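Local coordinates for protein N-terminus Plasma serine protease inhibitor (Homo sapiens, PDB 3DY0) that inhibits serine proteases in blood plasma and other body fluids in a heparin-dependent manner, using a reactive-centre loop that the target protease cleaves, at residues Leu40-Leu45 / Ser111-Leu116; Ser49-Gln54 / Ser288-Ser293; Lys134-Tyr139 / Ile162-Ile167; Gly146-Leu151 / Ala327-Thr332; Tyr276-Val281 / Ser309-Lys314. One frame throughout, in Å; residues are numbered along the deposited sequence.

Contact 1. Residues Leu40-Leu45 / Ser111-Leu116; sequences LAMLSL and SAMKTL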
# COMPACT_ATOMS: atom_id res chain seq x y z
N LEU A 40 -1.12 8.89 6.85
CA LEU A 40 -2.14 9.31 7.80
C LEU A 40 -1.52 9.63 9.15
O LEU A 40 -1.95 10.57 9.84
CB LEU A 40 -3.20 8.21 7.94
CG LEU A 40 -4.21 8.14 6.79
CD1 LEU A 40 -5.06 6.89 6.93
CD2 LEU A 40 -5.09 9.39 6.79
N ALA A 41 -0.51 8.86 9.55
CA ALA A 41 0.17 9.11 10.81
C ALA A 41 0.86 10.48 10.77
O ALA A 41 0.81 11.24 11.73
CB ALA A 41 1.19 8.01 11.08
N MET A 42 1.52 10.79 9.66
CA MET A 42 2.18 12.08 9.52
C MET A 42 1.14 13.19 9.54
O MET A 42 1.34 14.24 10.15
CB MET A 42 2.99 12.14 8.22
CG MET A 42 4.21 11.22 8.23
SD MET A 42 5.28 11.44 6.80
CE MET A 42 4.16 10.95 5.45
N LEU A 43 0.03 12.96 8.86
CA LEU A 43 -1.04 13.94 8.80
C LEU A 43 -1.57 14.24 10.21
O LEU A 43 -1.88 15.39 10.52
CB LEU A 43 -2.18 13.43 7.91
CG LEU A 43 -3.40 14.33 7.71
CD1 LEU A 43 -2.97 15.68 7.14
CD2 LEU A 43 -4.38 13.65 6.77
N SER A 44 -1.64 13.22 11.06
CA SER A 44 -2.14 13.41 12.42
C SER A 44 -1.23 14.32 13.25
O SER A 44 -1.68 14.93 14.22
CB SER A 44 -2.32 12.07 13.14
OG SER A 44 -1.10 11.52 13.60
N LEU A 45 0.04 14.43 12.86
CA LEU A 45 0.97 15.27 13.61
C LEU A 45 0.51 16.72 13.68
O LEU A 45 0.75 17.41 14.68
CB LEU A 45 2.36 15.23 12.97
CG LEU A 45 3.16 13.93 13.14
CD1 LEU A 45 4.45 14.04 12.32
CD2 LEU A 45 3.47 13.70 14.62
N SER A 111 9.58 20.01 12.65
CA SER A 111 10.55 19.29 13.48
C SER A 111 10.14 17.84 13.69
O SER A 111 10.98 16.94 13.63
CB SER A 111 10.69 19.98 14.84
OG SER A 111 11.30 21.26 14.70
N ALA A 112 8.86 17.61 13.93
CA ALA A 112 8.35 16.26 14.14
C ALA A 112 8.51 15.44 12.86
O ALA A 112 8.88 14.26 12.90
CB ALA A 112 6.89 16.30 14.55
N MET A 113 8.23 16.06 11.72
CA MET A 113 8.35 15.38 10.44
C MET A 113 9.79 14.97 10.16
O MET A 113 10.05 13.87 9.67
CB MET A 113 7.83 16.28 9.32
CG MET A 113 6.30 16.38 9.27
SD MET A 113 5.54 14.84 8.67
CE MET A 113 5.67 15.10 6.92
N LYS A 114 10.74 15.85 10.47
CA LYS A 114 12.15 15.55 10.24
C LYS A 114 12.68 14.50 11.21
O LYS A 114 13.41 13.60 10.81
CB LYS A 114 12.98 16.84 10.34
CG LYS A 114 12.74 17.80 9.19
CD LYS A 114 13.53 19.10 9.33
CE LYS A 114 13.23 20.06 8.17
NZ LYS A 114 13.92 21.37 8.33
N THR A 115 12.30 14.61 12.48
CA THR A 115 12.78 13.69 13.51
C THR A 115 12.11 12.31 13.51
O THR A 115 12.79 11.29 13.57
CB THR A 115 12.59 14.30 14.91
OG1 THR A 115 13.33 15.52 15.00
CG2 THR A 115 13.10 13.34 15.99
N LEU A 116 10.79 12.30 13.45
CA LEU A 116 10.04 11.05 13.47
C LEU A 116 9.93 10.36 12.11
O LEU A 116 10.01 9.14 12.03
CB LEU A 116 8.63 11.29 14.01
CG LEU A 116 8.53 11.75 15.47
CD1 LEU A 116 7.09 12.16 15.77
CD2 LEU A 116 8.98 10.63 16.40
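Bends at chi2 (-72°) and chi3 (-84°) curl the side chain of Met-113 back toward the opposite helix, whereas Met-42 runs straight until it turns at chi3 (-63°). In both, CG stands anti to the carbonyl carbon, and the two chains then cross at about a right angle. The contact is an apolar helix-helix packing of the serpin fold, joining helices 33-45 and 107-117, which cross obliquely in a roughly antiparallel sense. Their local axes come no closer than 10.3 Å, a separation that the long methionine and leucine side chains fill. The thioethers interlock: Met-113 SD sits 3.7 Å from Met-42 CB, and Met-113 CE lies 3.7 Å from Met-42 SD. Leu-45 points toward the other helix and divides its methyls among three residues. CD1 settles between Met-113 SD (3.9 Å) and Ala-112 CB (4.0 Å), resting on the alanine methyl. Tyr-117 extends the patch against Met-42 and Leu-45, and Met-163 of the central sheet packs on both methionines. On the partly exposed side, Leu-45 CD2 meets Leu-116 CD1 at 4.1 Å.

Contact 2. Residues Ser49-Gln54 / Ser288-Ser293; sequences SSTKMQ and SNVFTS
Gln-54 OE1 is the most heavily used acceptor at this interface, gripped by two backbone N-H groups and a water. Asn-289 N reaches it at 2.9 Å, in the carbonyl plane and on a lone pair. Ser-288 N comes to OE1 at 3.0 Å from 47° above that plane, so the two donors do not compete for one direction. A bridging water gives OE1 a third bond of 2.8 Å; the same water donates to Thr-51 O and accepts from Val-290 N at 3.0 Å. The first three N-H groups at the start of the 289-291 turn are thus satisfied directly or through one water by helix 49-58. The glutamine side chain is extended beyond CG, which carries its amide across the gap. Its NE2 also donates to Asn-289 OD1 at 3.0 Å, but this bond is weak, bent to 129°; the two amide planes stand 76° apart. A second water accepts from Asn-289 ND2 at 3.0 Å and bonds to Thr-51 OG1 at 2.6 Å; that hydroxyl is also hydrogen-bonded to Asp-296 N. Beneath the polar network, Thr-51 CG2, anti to its own backbone N, presses on Val-290 CB at 3.7 Å, a small buried apolar patch. Thr-292 OG1 closes the turn from within by donating to Asn-289 O. The whole is a 3-10 turn in the loop between sheet-A strands 259-277 and 307-319 of the serpin fold, docked by its leading N-H groups on a helix glutamine.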
# COMPACT_ATOMS: atom_id res chain seq x y z
N SER A 49 -8.31 18.20 17.59
CA SER A 49 -9.68 17.83 17.93
C SER A 49 -10.28 16.63 17.18
O SER A 49 -9.65 15.58 17.09
CB SER A 49 -10.61 19.05 17.79
OG SER A 49 -10.51 19.63 16.50
N SER A 50 -11.49 16.79 16.67
CA SER A 50 -12.17 15.71 15.95
C SER A 50 -11.43 15.24 14.71
O SER A 50 -11.49 14.06 14.35
CB SER A 50 -13.59 16.15 15.56
OG SER A 50 -14.43 16.24 16.69
N THR A 51 -10.73 16.15 14.04
CA THR A 51 -9.98 15.80 12.83
C THR A 51 -8.90 14.77 13.14
O THR A 51 -8.73 13.79 12.41
CB THR A 51 -9.34 17.05 12.20
OG1 THR A 51 -10.37 17.94 11.75
CG2 THR A 51 -8.47 16.66 11.01
N LYS A 52 -8.17 15.00 14.23
CA LYS A 52 -7.11 14.09 14.64
C LYS A 52 -7.71 12.79 15.19
O LYS A 52 -7.20 11.69 14.92
CB LYS A 52 -6.25 14.76 15.71
CG LYS A 52 -5.12 13.91 16.24
CD LYS A 52 -4.37 14.68 17.31
CE LYS A 52 -3.22 13.88 17.88
NZ LYS A 52 -2.46 14.69 18.88
N MET A 53 -8.80 12.91 15.94
CA MET A 53 -9.47 11.75 16.51
C MET A 53 -9.85 10.74 15.44
O MET A 53 -9.57 9.55 15.56
CB MET A 53 -10.73 12.18 17.27
CG MET A 53 -10.46 13.00 18.53
SD MET A 53 -12.00 13.46 19.36
CE MET A 53 -12.33 11.97 20.31
N GLN A 54 -10.50 11.23 14.38
CA GLN A 54 -10.92 10.35 13.29
C GLN A 54 -9.74 9.64 12.66
O GLN A 54 -9.84 8.46 12.32
CB GLN A 54 -11.66 11.14 12.22
CG GLN A 54 -12.92 11.83 12.71
CD GLN A 54 -13.64 12.54 11.58
OE1 GLN A 54 -13.03 12.91 10.58
NE2 GLN A 54 -14.95 12.74 11.74
N SER A 288 -13.03 11.81 7.76
CA SER A 288 -13.69 12.74 6.86
C SER A 288 -13.43 14.23 7.08
O SER A 288 -13.26 14.98 6.12
CB SER A 288 -15.20 12.50 6.91
OG SER A 288 -15.71 12.82 8.20
N ASN A 289 -13.39 14.66 8.33
CA ASN A 289 -13.20 16.08 8.63
C ASN A 289 -11.99 16.75 7.99
O ASN A 289 -12.06 17.90 7.56
CB ASN A 289 -13.16 16.29 10.14
CG ASN A 289 -14.53 16.16 10.78
OD1 ASN A 289 -15.35 15.33 10.37
ND2 ASN A 289 -14.79 16.98 11.80
N VAL A 290 -10.88 16.03 7.93
CA VAL A 290 -9.66 16.59 7.37
C VAL A 290 -9.79 17.04 5.91
O VAL A 290 -8.99 17.85 5.42
CB VAL A 290 -8.50 15.56 7.51
CG1 VAL A 290 -8.70 14.41 6.54
CG2 VAL A 290 -7.16 16.25 7.31
N PHE A 291 -10.81 16.54 5.21
CA PHE A 291 -11.04 16.89 3.81
C PHE A 291 -12.09 17.98 3.65
O PHE A 291 -12.51 18.28 2.53
CB PHE A 291 -11.51 15.66 3.03
CG PHE A 291 -10.57 14.49 3.13
CD1 PHE A 291 -9.28 14.56 2.61
CD2 PHE A 291 -10.98 13.31 3.75
CE1 PHE A 291 -8.41 13.48 2.70
CE2 PHE A 291 -10.11 12.21 3.84
CZ PHE A 291 -8.83 12.30 3.32
N THR A 292 -12.52 18.57 4.76
CA THR A 292 -13.56 19.60 4.72
C THR A 292 -13.09 20.96 5.19
O THR A 292 -11.96 21.12 5.66
CB THR A 292 -14.76 19.19 5.59
OG1 THR A 292 -14.40 19.30 6.97
CG2 THR A 292 -15.18 17.76 5.29
N SER A 293 -13.95 21.96 5.07
CA SER A 293 -13.59 23.31 5.50
C SER A 293 -13.58 23.37 7.02
O SER A 293 -13.17 24.38 7.61
CB SER A 293 -14.58 24.34 4.94
OG SER A 293 -15.80 24.34 5.66
O HOH W 1 -10.42 13.72 9.84
O HOH W 2 -12.56 18.73 12.81

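Contact 3. Residues Lys134-Tyr139 / Ile162-Ile167; sequences KQINDY and IMVNYI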
# COMPACT_ATOMS: atom_id res chain seq x y z
N LYS A 134 6.09 18.64 -12.23
CA LYS A 134 7.32 18.05 -12.72
C LYS A 134 8.30 17.79 -11.58
O LYS A 134 8.90 16.72 -11.49
CB LYS A 134 7.97 18.97 -13.76
CG LYS A 134 9.27 18.43 -14.33
CD LYS A 134 9.84 19.35 -15.39
CE LYS A 134 11.15 18.81 -15.94
NZ LYS A 134 12.18 18.68 -14.88
N GLN A 135 8.44 18.77 -10.70
CA GLN A 135 9.35 18.64 -9.56
C GLN A 135 8.97 17.45 -8.68
O GLN A 135 9.81 16.60 -8.37
CB GLN A 135 9.33 19.93 -8.73
CG GLN A 135 10.02 19.79 -7.38
CD GLN A 135 9.88 21.04 -6.53
OE1 GLN A 135 8.91 21.79 -6.66
NE2 GLN A 135 10.84 21.27 -5.65
N ILE A 136 7.71 17.39 -8.29
CA ILE A 136 7.24 16.32 -7.42
C ILE A 136 7.17 14.97 -8.12
O ILE A 136 7.60 13.96 -7.56
CB ILE A 136 5.88 16.67 -6.80
CG1 ILE A 136 6.03 17.96 -5.97
CG2 ILE A 136 5.39 15.54 -5.90
CD1 ILE A 136 4.73 18.54 -5.46
N ASN A 137 6.65 14.94 -9.35
CA ASN A 137 6.57 13.68 -10.07
C ASN A 137 7.95 13.12 -10.37
O ASN A 137 8.14 11.90 -10.34
CB ASN A 137 5.77 13.84 -11.37
CG ASN A 137 4.28 13.98 -11.13
OD1 ASN A 137 3.78 13.60 -10.08
ND2 ASN A 137 3.56 14.51 -12.12
N ASP A 138 8.91 13.99 -10.67
CA ASP A 138 10.27 13.52 -10.94
C ASP A 138 10.87 12.93 -9.68
O ASP A 138 11.61 11.94 -9.73
CB ASP A 138 11.17 14.67 -11.43
CG ASP A 138 10.92 15.04 -12.88
OD1 ASP A 138 10.27 14.25 -13.60
OD2 ASP A 138 11.38 16.12 -13.31
N TYR A 139 10.57 13.55 -8.53
CA TYR A 139 11.08 13.07 -7.25
C TYR A 139 10.52 11.69 -6.96
O TYR A 139 11.26 10.78 -6.60
CB TYR A 139 10.68 14.02 -6.12
CG TYR A 139 10.99 13.51 -4.73
CD1 TYR A 139 12.28 13.58 -4.21
CD2 TYR A 139 9.99 12.94 -3.93
CE1 TYR A 139 12.57 13.10 -2.92
CE2 TYR A 139 10.27 12.46 -2.65
CZ TYR A 139 11.56 12.55 -2.15
OH TYR A 139 11.83 12.08 -0.88
N ILE A 162 2.30 19.76 -0.35
CA ILE A 162 2.03 18.39 -0.76
C ILE A 162 2.99 17.52 0.02
O ILE A 162 4.21 17.69 -0.04
CB ILE A 162 2.23 18.16 -2.28
CG1 ILE A 162 1.19 18.96 -3.07
CG2 ILE A 162 2.07 16.66 -2.60
CD1 ILE A 162 1.19 18.71 -4.57
N MET A 163 2.42 16.59 0.78
CA MET A 163 3.21 15.67 1.59
C MET A 163 3.27 14.36 0.83
O MET A 163 2.24 13.82 0.43
CB MET A 163 2.53 15.47 2.95
CG MET A 163 3.25 14.50 3.86
SD MET A 163 2.51 14.53 5.50
CE MET A 163 0.90 13.82 5.14
N VAL A 164 4.49 13.86 0.65
CA VAL A 164 4.68 12.63 -0.11
C VAL A 164 5.32 11.49 0.66
O VAL A 164 6.24 11.69 1.46
CB VAL A 164 5.59 12.90 -1.34
CG1 VAL A 164 5.91 11.59 -2.07
CG2 VAL A 164 4.91 13.89 -2.28
N ASN A 165 4.79 10.29 0.45
CA ASN A 165 5.38 9.09 1.01
C ASN A 165 5.58 8.19 -0.19
O ASN A 165 4.75 8.16 -1.10
CB ASN A 165 4.48 8.36 2.01
CG ASN A 165 5.01 6.96 2.32
OD1 ASN A 165 4.70 6.00 1.63
ND2 ASN A 165 5.86 6.86 3.34
N TYR A 166 6.69 7.47 -0.20
CA TYR A 166 6.97 6.54 -1.28
C TYR A 166 7.51 5.26 -0.69
O TYR A 166 8.08 5.26 0.40
CB TYR A 166 8.00 7.12 -2.26
CG TYR A 166 9.37 7.33 -1.64
CD1 TYR A 166 10.26 6.27 -1.51
CD2 TYR A 166 9.74 8.58 -1.15
CE1 TYR A 166 11.50 6.44 -0.89
CE2 TYR A 166 10.97 8.76 -0.53
CZ TYR A 166 11.84 7.69 -0.41
OH TYR A 166 13.05 7.87 0.22
N ILE A 167 7.32 4.17 -1.42
CA ILE A 167 7.84 2.88 -1.01
C ILE A 167 8.27 2.14 -2.27
O ILE A 167 7.59 2.19 -3.30
CB ILE A 167 6.78 2.06 -0.22
CG1 ILE A 167 7.37 0.70 0.18
CG2 ILE A 167 5.51 1.89 -1.05
CD1 ILE A 167 6.48 -0.11 1.11
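Tyr-139 brings its phenolic end obliquely to the CD2-CE2 bond of Tyr-166, its OH 3.4 Å from Tyr-166 CE2 and its CZ 4.2 Å from the same atom. The two side chains cross at about a right angle. Different chi1 wells bring them together: CG of Tyr-139 is anti to the backbone N (chi1 172°), while Tyr-166 takes the crowded position between N and carbonyl carbon (chi1 65°). The Tyr-139 hydroxyl finds its polar partner in Asp-120, by a hydrogen bond to OD1, and the ring also meets Phe-98 edge-to-face. Val-164 CG1 approaches the edge of the Tyr-139 ring near its plane, 4.5 Å from CE2. One helical turn earlier, Ile-136 divides its branches between two strand residues. Its CG2 touches Val-164 CG2 at 4.0 Å, and its CD1 reaches Ile-162 CD1 at 3.7 Å. The helix therefore meets Ile-162, Val-164 and Tyr-166, every second residue of the strand, while Asn-165, between Val-164 and Tyr-166, points away to helix 33-45 and hydrogen-bonds Ser-35. Local axes are 10.7 Å apart and only 17° from parallel, so one turn of helix spans three alternate strand residues. Such a helix lying along the central sheet, buried against strand 159-172, is helix F of the serpin fold, covering the third strand of sheet A.

Contact 4. Residues Gly146-Leu151 / Ala327-Thr332; sequences GKIVDL and AAATGT
Gly-146 opens the segment with a positive phi (79°), turning the chain that leaves helix 129-143 so that the next residues lie over strand 327-332. In the serpin fold this is the connection from helix F back to sheet A, and the strand beneath it belongs to the cleaved reactive-centre loop, inserted into that sheet. Lys-147 makes the first contact with its base alone, CB standing 3.7 Å from Ala-327 CB; its bend at chi2 leads the rest away to a salt bridge between NZ and Glu-318. Ile-148 follows as the deeper wedge. Its CG1 stands anti to the carbonyl carbon and chi2 (-63°) folds CD1 down onto the strand backbone, 3.7 Å from Ala-327 O and 3.8 Å from Ala-328 CA. The other branch, CG2, touches Ala-329 CB at 4.1 Å. Alanines at 327 and 329 present only methyls toward the loop, which allows isoleucine to lie almost on the main chain; Ala-328 and Thr-330 point the other way. Val-149 and Asp-150 carry the chain outward over the exposed side, Asp-150 with positive phi, before Leu-151 turns back in. With CG anti to its backbone N (chi1 175°), Leu-151 sends CD1 to Ala-329 O at 3.9 Å. Val-140 of helix 129-143 packs on both Ile-148 and Leu-151, as well as on Ala-329. The remaining methyl, Leu-151 CD2, lies 4.0 Å from Ala-329 CB and 4.1 Å from Gly-331 N, resting directly on the glycine backbone.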
# COMPACT_ATOMS: atom_id res chain seq x y z
N GLY A 146 11.60 4.69 -11.22
CA GLY A 146 10.80 4.76 -12.42
C GLY A 146 9.49 3.99 -12.44
O GLY A 146 8.81 3.97 -13.46
N LYS A 147 9.12 3.38 -11.32
CA LYS A 147 7.88 2.61 -11.27
C LYS A 147 6.62 3.45 -11.08
O LYS A 147 5.56 3.10 -11.60
CB LYS A 147 7.97 1.54 -10.18
CG LYS A 147 9.08 0.51 -10.41
CD LYS A 147 8.96 -0.18 -11.76
CE LYS A 147 10.05 -1.23 -11.95
NZ LYS A 147 10.00 -1.88 -13.29
N ILE A 148 6.71 4.54 -10.32
CA ILE A 148 5.55 5.40 -10.12
C ILE A 148 5.78 6.68 -10.91
O ILE A 148 6.52 7.57 -10.48
CB ILE A 148 5.32 5.75 -8.63
CG1 ILE A 148 5.12 4.47 -7.80
CG2 ILE A 148 4.09 6.64 -8.49
CD1 ILE A 148 3.88 3.67 -8.18
N VAL A 149 5.14 6.78 -12.07
CA VAL A 149 5.28 7.95 -12.92
C VAL A 149 4.00 8.77 -12.94
O VAL A 149 2.89 8.22 -12.89
CB VAL A 149 5.64 7.54 -14.37
CG1 VAL A 149 6.95 6.77 -14.38
CG2 VAL A 149 4.52 6.70 -14.97
N ASP A 150 4.15 10.08 -13.00
CA ASP A 150 3.02 11.00 -13.03
C ASP A 150 2.03 10.82 -11.87
O ASP A 150 0.83 10.75 -12.09
CB ASP A 150 2.28 10.87 -14.36
CG ASP A 150 3.12 11.32 -15.54
OD1 ASP A 150 2.71 11.07 -16.70
OD2 ASP A 150 4.18 11.94 -15.33
N LEU A 151 2.54 10.76 -10.65
CA LEU A 151 1.67 10.60 -9.49
C LEU A 151 0.61 11.70 -9.51
O LEU A 151 -0.58 11.45 -9.31
CB LEU A 151 2.46 10.71 -8.19
CG LEU A 151 1.61 10.70 -6.92
CD1 LEU A 151 0.95 9.32 -6.75
CD2 LEU A 151 2.47 11.03 -5.71
N ALA A 327 5.91 -0.95 -6.03
CA ALA A 327 6.17 0.40 -5.58
C ALA A 327 4.86 1.14 -5.41
O ALA A 327 3.85 0.74 -5.96
CB ALA A 327 7.04 1.12 -6.58
N ALA A 328 4.90 2.21 -4.64
CA ALA A 328 3.71 3.01 -4.43
C ALA A 328 4.10 4.37 -3.86
O ALA A 328 5.20 4.56 -3.36
CB ALA A 328 2.76 2.30 -3.46
N ALA A 329 3.18 5.32 -3.98
CA ALA A 329 3.40 6.64 -3.44
C ALA A 329 2.05 7.21 -3.07
O ALA A 329 1.03 6.88 -3.70
CB ALA A 329 4.10 7.54 -4.46
N THR A 330 2.03 8.05 -2.04
CA THR A 330 0.81 8.69 -1.59
C THR A 330 1.11 10.18 -1.52
O THR A 330 2.09 10.59 -0.91
CB THR A 330 0.40 8.19 -0.19
OG1 THR A 330 0.22 6.77 -0.23
CG2 THR A 330 -0.90 8.85 0.26
N GLY A 331 0.28 10.98 -2.19
CA GLY A 331 0.47 12.42 -2.19
C GLY A 331 -0.71 13.07 -1.50
O GLY A 331 -1.84 12.99 -1.98
N THR A 332 -0.45 13.71 -0.36
CA THR A 332 -1.49 14.39 0.39
C THR A 332 -1.39 15.87 0.06
O THR A 332 -0.40 16.53 0.39
CB THR A 332 -1.31 14.15 1.90
OG1 THR A 332 -1.40 12.74 2.17
CG2 THR A 332 -2.39 14.87 2.69

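Contact 5. Residues Tyr276-Val281 / Ser309-Lys314; sequences YQLEKV and SEMVHK
In the central sheet of the serpin fold, strand 259-277 runs antiparallel to strand 307-319 and leaves it here. Tyr-276 and His-313 form a hydrogen-bonded pair: Tyr-276 N donates to His-313 O at 2.8 Å (170° at the hydrogen), and His-313 N returns a bond to Tyr-276 O at 2.9 Å. Leu-278 N, to Met-311 O at 2.8 Å, supplies the last backbone bond before the chain turns with helical torsions. The Glu-279 carboxylate then takes the place of a backbone carbonyl: its OE2 accepts from Met-311 N at 2.9 Å, met from 47° above the carboxylate plane. Its OE1 receives Gln-277 NE2 at 2.9 Å on the syn lone pair. The same NE2 donates at 3.2 Å to Glu-310 OE2, from 69° out of that carboxylate's plane, so one amide sits between two acids whose OE1 (Glu-279) and OE2 (Glu-310) are 4.9 Å apart, probably easing their repulsion. On the side of His-313, Leu-278 CD1 lies against His-313 CB and Met-311 SD (4.0 Å). The His-313 imidazole hydrogen-bonds Thr-330 OG1 and Ser-32 N, placing this end of an antiparallel pair in sheet A next to the shutter region of serpins.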
# COMPACT_ATOMS: atom_id res chain seq x y z
N TYR A 276 -5.88 5.50 -6.80
CA TYR A 276 -7.01 5.95 -6.01
C TYR A 276 -7.00 7.39 -5.51
O TYR A 276 -5.95 7.98 -5.28
CB TYR A 276 -7.17 5.03 -4.78
CG TYR A 276 -7.06 3.56 -5.12
CD1 TYR A 276 -5.85 2.88 -4.95
CD2 TYR A 276 -8.13 2.88 -5.68
CE1 TYR A 276 -5.73 1.54 -5.33
CE2 TYR A 276 -8.02 1.55 -6.07
CZ TYR A 276 -6.81 0.88 -5.90
OH TYR A 276 -6.70 -0.42 -6.31
N GLN A 277 -8.20 7.92 -5.35
CA GLN A 277 -8.39 9.26 -4.79
C GLN A 277 -8.94 8.88 -3.42
O GLN A 277 -10.15 8.72 -3.24
CB GLN A 277 -9.43 10.04 -5.61
CG GLN A 277 -8.96 10.35 -7.03
CD GLN A 277 -7.83 11.38 -7.09
OE1 GLN A 277 -6.98 11.32 -7.97
NE2 GLN A 277 -7.84 12.33 -6.15
N LEU A 278 -8.03 8.71 -2.47
CA LEU A 278 -8.40 8.28 -1.14
C LEU A 278 -9.34 9.20 -0.37
O LEU A 278 -10.01 8.76 0.55
CB LEU A 278 -7.13 8.02 -0.32
CG LEU A 278 -6.25 6.90 -0.90
CD1 LEU A 278 -4.99 6.79 -0.06
CD2 LEU A 278 -7.00 5.56 -0.91
N GLU A 279 -9.39 10.48 -0.75
CA GLU A 279 -10.27 11.40 -0.05
C GLU A 279 -11.73 10.99 -0.24
O GLU A 279 -12.60 11.35 0.56
CB GLU A 279 -10.05 12.85 -0.53
CG GLU A 279 -10.53 13.17 -1.93
CD GLU A 279 -9.55 12.78 -3.02
OE1 GLU A 279 -9.83 13.11 -4.19
OE2 GLU A 279 -8.51 12.15 -2.71
N LYS A 280 -12.00 10.23 -1.29
CA LYS A 280 -13.36 9.78 -1.56
C LYS A 280 -13.64 8.45 -0.88
O LYS A 280 -14.80 8.06 -0.71
CB LYS A 280 -13.58 9.63 -3.07
CG LYS A 280 -13.40 10.92 -3.85
N VAL A 281 -12.57 7.78 -0.46
CA VAL A 281 -12.67 6.47 0.17
C VAL A 281 -12.55 6.47 1.70
O VAL A 281 -13.32 5.81 2.39
CB VAL A 281 -11.57 5.53 -0.38
CG1 VAL A 281 -11.70 4.15 0.22
CG2 VAL A 281 -11.66 5.47 -1.91
N SER A 309 -7.24 18.72 0.15
CA SER A 309 -8.11 18.66 -1.02
C SER A 309 -8.22 17.22 -1.51
O SER A 309 -9.29 16.77 -1.91
CB SER A 309 -7.57 19.56 -2.13
OG SER A 309 -6.21 19.28 -2.42
N GLU A 310 -7.10 16.51 -1.49
CA GLU A 310 -7.12 15.12 -1.92
C GLU A 310 -5.89 14.36 -1.44
O GLU A 310 -4.89 14.95 -1.04
CB GLU A 310 -7.23 15.05 -3.45
CG GLU A 310 -6.06 15.62 -4.24
CD GLU A 310 -6.39 15.80 -5.71
OE1 GLU A 310 -7.09 16.78 -6.05
OE2 GLU A 310 -5.98 14.96 -6.53
N MET A 311 -6.01 13.04 -1.45
CA MET A 311 -4.91 12.17 -1.06
C MET A 311 -4.86 11.12 -2.15
O MET A 311 -5.63 10.16 -2.14
CB MET A 311 -5.18 11.50 0.29
CG MET A 311 -3.99 10.71 0.81
SD MET A 311 -4.29 9.85 2.36
CE MET A 311 -4.27 11.21 3.51
N VAL A 312 -3.94 11.31 -3.09
CA VAL A 312 -3.80 10.38 -4.21
C VAL A 312 -2.82 9.26 -3.91
O VAL A 312 -1.78 9.47 -3.29
CB VAL A 312 -3.34 11.13 -5.48
CG1 VAL A 312 -4.37 12.19 -5.86
CG2 VAL A 312 -1.99 11.78 -5.25
N HIS A 313 -3.17 8.05 -4.34
CA HIS A 313 -2.32 6.88 -4.13
C HIS A 313 -2.17 6.14 -5.45
O HIS A 313 -3.14 5.98 -6.20
CB HIS A 313 -2.96 5.92 -3.10
CG HIS A 313 -2.07 4.77 -2.72
ND1 HIS A 313 -0.97 4.92 -1.91
CD2 HIS A 313 -2.12 3.46 -3.05
CE1 HIS A 313 -0.37 3.75 -1.76
NE2 HIS A 313 -1.05 2.85 -2.44
N LYS A 314 -0.95 5.72 -5.75
CA LYS A 314 -0.67 4.96 -6.96
C LYS A 314 0.25 3.84 -6.53
O LYS A 314 1.24 4.08 -5.83
CB LYS A 314 0.03 5.83 -8.01
CG LYS A 314 0.40 5.08 -9.29
CD LYS A 314 -0.83 4.58 -10.02
CE LYS A 314 -0.45 3.88 -11.32
NZ LYS A 314 0.29 4.80 -12.24

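Contacts 3 and 4 are buried and lie about 7 Å apart between centres; both cover one face of the sheet in which strands 159-172 and 323-335 are neighbours, with packing that is aliphatic in contact 4 and gains tyrosines in contact 3. Contact 5 belongs to that sheet as well but is a strand pair built on backbone bonds, and it borders contact 4 through the neighbouring strand 323-335. Contact 1 is apolar helix packing at a partly buried edge; its methionines touch Met-163 of contact 3, while Leu-40 and Leu-43 touch Met-311 of contact 5. Farthest out, contact 2 holds a loop turn to a helix with an amide and two waters. Polar chemistry thus dominates contacts 2 and 5, packing the others.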